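Local coordinates for BRO1 protein (Saccharomyces cerevisiae, PDB 1ZB1) that helps sort cargo proteins into the intralumenal vesicles of multivesicular bodies, recruiting the DOA4 deubiquitinase to endosomes, at residues K197-Q202 against T209-L214. Residues are numbered along the deposited sequence; the frame is centred on the assembly and turned at random.
Sequences KLLNDQ and TLISKL
Leu198 reaches across from the C-terminal part of helix 176-198 and sets its CD1 methyl against two leucines one turn apart on helix 208-230. That methyl lies 3.6 Å from CD1 of Leu210 and 3.4 Å from CD1 of Leu214, the second pair closer than ordinary van der Waals spacing. Leu198 crosses both partners at roughly a right angle, with contact confined to methyl tips. With CD1 anti to CA (chi2 -164°), its chain is extended and puts this one methyl forward. Next to it, Leu199 approaches at a slant and lays CD1 against Ile211, 3.7 Å from CG1 and 4.0 Å from CG2, facing the fork where they leave CB.

The backbone behind these leucines is already turning: a type I beta turn runs from Leu198 to Asp201, closed by Asp201 N to Leu198 O at 3.1 Å. Asp201 then accepts a hydrogen bond from Ser204 N through OD2, within the short connection to helix 208-230. On helix 208-230, Leu214 also packs on Phe194 and Val195 of helix 176-198, and Ile211 touches Tyr262 of helix 242-269. The contact thus packs the two helices together at the connected end of a helical hairpin in the Bro1 domain. No hydrogen bond spans the two segments; the direct hold between them rests on nonpolar burial and shape fit, which has little directional preference.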
# COMPACT_ATOMS: atom_id res chain seq x y z
N LYS A 197 -4.25 7.17 15.29
CA LYS A 197 -3.19 7.64 16.17
C LYS A 197 -3.62 8.86 16.99
O LYS A 197 -3.48 8.87 18.21
CB LYS A 197 -1.94 7.98 15.37
CG LYS A 197 -0.82 8.58 16.20
CD LYS A 197 0.39 8.94 15.35
CE LYS A 197 1.45 9.64 16.18
NZ LYS A 197 1.84 8.85 17.37
N LEU A 198 -4.15 9.88 16.32
CA LEU A 198 -4.58 11.08 17.02
C LEU A 198 -5.68 10.80 18.03
O LEU A 198 -5.80 11.48 19.04
CB LEU A 198 -5.06 12.15 16.03
CG LEU A 198 -4.03 12.71 15.04
CD1 LEU A 198 -4.58 13.99 14.44
CD2 LEU A 198 -2.71 13.00 15.74
N LEU A 199 -6.49 9.78 17.75
CA LEU A 199 -7.58 9.40 18.64
C LEU A 199 -7.04 8.71 19.89
O LEU A 199 -7.79 8.44 20.83
CB LEU A 199 -8.57 8.49 17.91
CG LEU A 199 -9.67 9.18 17.09
CD1 LEU A 199 -9.07 10.28 16.21
CD2 LEU A 199 -10.39 8.15 16.24
N ASN A 200 -5.74 8.42 19.90
CA ASN A 200 -5.10 7.79 21.05
C ASN A 200 -4.43 8.86 21.89
O ASN A 200 -4.01 8.61 23.02
CB ASN A 200 -4.06 6.76 20.61
CG ASN A 200 -4.69 5.47 20.11
OD1 ASN A 200 -5.58 4.91 20.75
ND2 ASN A 200 -4.21 4.98 18.97
N ASP A 201 -4.31 10.06 21.33
CA ASP A 201 -3.69 11.17 22.02
C ASP A 201 -4.77 11.95 22.77
O ASP A 201 -5.64 12.56 22.16
CB ASP A 201 -2.99 12.10 21.03
CG ASP A 201 -2.26 13.24 21.71
OD1 ASP A 201 -1.31 12.97 22.48
OD2 ASP A 201 -2.64 14.41 21.49
N GLN A 202 -4.71 11.91 24.10
CA GLN A 202 -5.69 12.60 24.93
C GLN A 202 -5.91 14.05 24.51
O GLN A 202 -7.03 14.56 24.58
CB GLN A 202 -5.25 12.55 26.40
CG GLN A 202 -5.12 11.14 26.95
CD GLN A 202 -4.82 11.13 28.44
OE1 GLN A 202 -5.63 11.57 29.26
NE2 GLN A 202 -3.65 10.61 28.80
N THR A 209 -12.31 19.61 14.99
CA THR A 209 -12.13 20.06 13.61
C THR A 209 -11.06 19.24 12.87
O THR A 209 -11.26 18.84 11.72
CB THR A 209 -11.77 21.56 13.58
OG1 THR A 209 -11.56 21.98 12.23
CG2 THR A 209 -10.51 21.82 14.41
N LEU A 210 -9.93 18.99 13.53
CA LEU A 210 -8.83 18.24 12.93
C LEU A 210 -9.26 16.81 12.57
O LEU A 210 -9.14 16.39 11.41
CB LEU A 210 -7.65 18.17 13.89
CG LEU A 210 -6.20 18.17 13.36
CD1 LEU A 210 -5.32 17.47 14.38
CD2 LEU A 210 -6.10 17.48 12.02
N ILE A 211 -9.75 16.08 13.56
CA ILE A 211 -10.19 14.70 13.36
C ILE A 211 -11.19 14.63 12.21
O ILE A 211 -11.10 13.75 11.36
CB ILE A 211 -10.82 14.12 14.65
CG1 ILE A 211 -9.74 13.88 15.71
CG2 ILE A 211 -11.52 12.80 14.36
CD1 ILE A 211 -9.00 15.11 16.13
N SER A 212 -12.13 15.57 12.19
CA SER A 212 -13.14 15.62 11.14
C SER A 212 -12.53 15.71 9.74
O SER A 212 -12.92 14.96 8.83
CB SER A 212 -14.07 16.82 11.37
OG SER A 212 -15.01 16.92 10.32
N LYS A 213 -11.58 16.62 9.57
CA LYS A 213 -10.92 16.81 8.27
C LYS A 213 -10.11 15.59 7.85
O LYS A 213 -10.16 15.18 6.69
CB LYS A 213 -10.01 18.05 8.32
CG LYS A 213 -10.73 19.29 8.83
CD LYS A 213 -9.80 20.49 8.98
CE LYS A 213 -9.53 21.15 7.64
NZ LYS A 213 -8.90 22.49 7.83
N LEU A 214 -9.37 15.02 8.80
CA LEU A 214 -8.55 13.84 8.52
C LEU A 214 -9.43 12.63 8.20
O LEU A 214 -9.07 11.80 7.37
CB LEU A 214 -7.66 13.52 9.73
CG LEU A 214 -6.56 14.54 10.03
CD1 LEU A 214 -5.93 14.23 11.37
CD2 LEU A 214 -5.53 14.51 8.92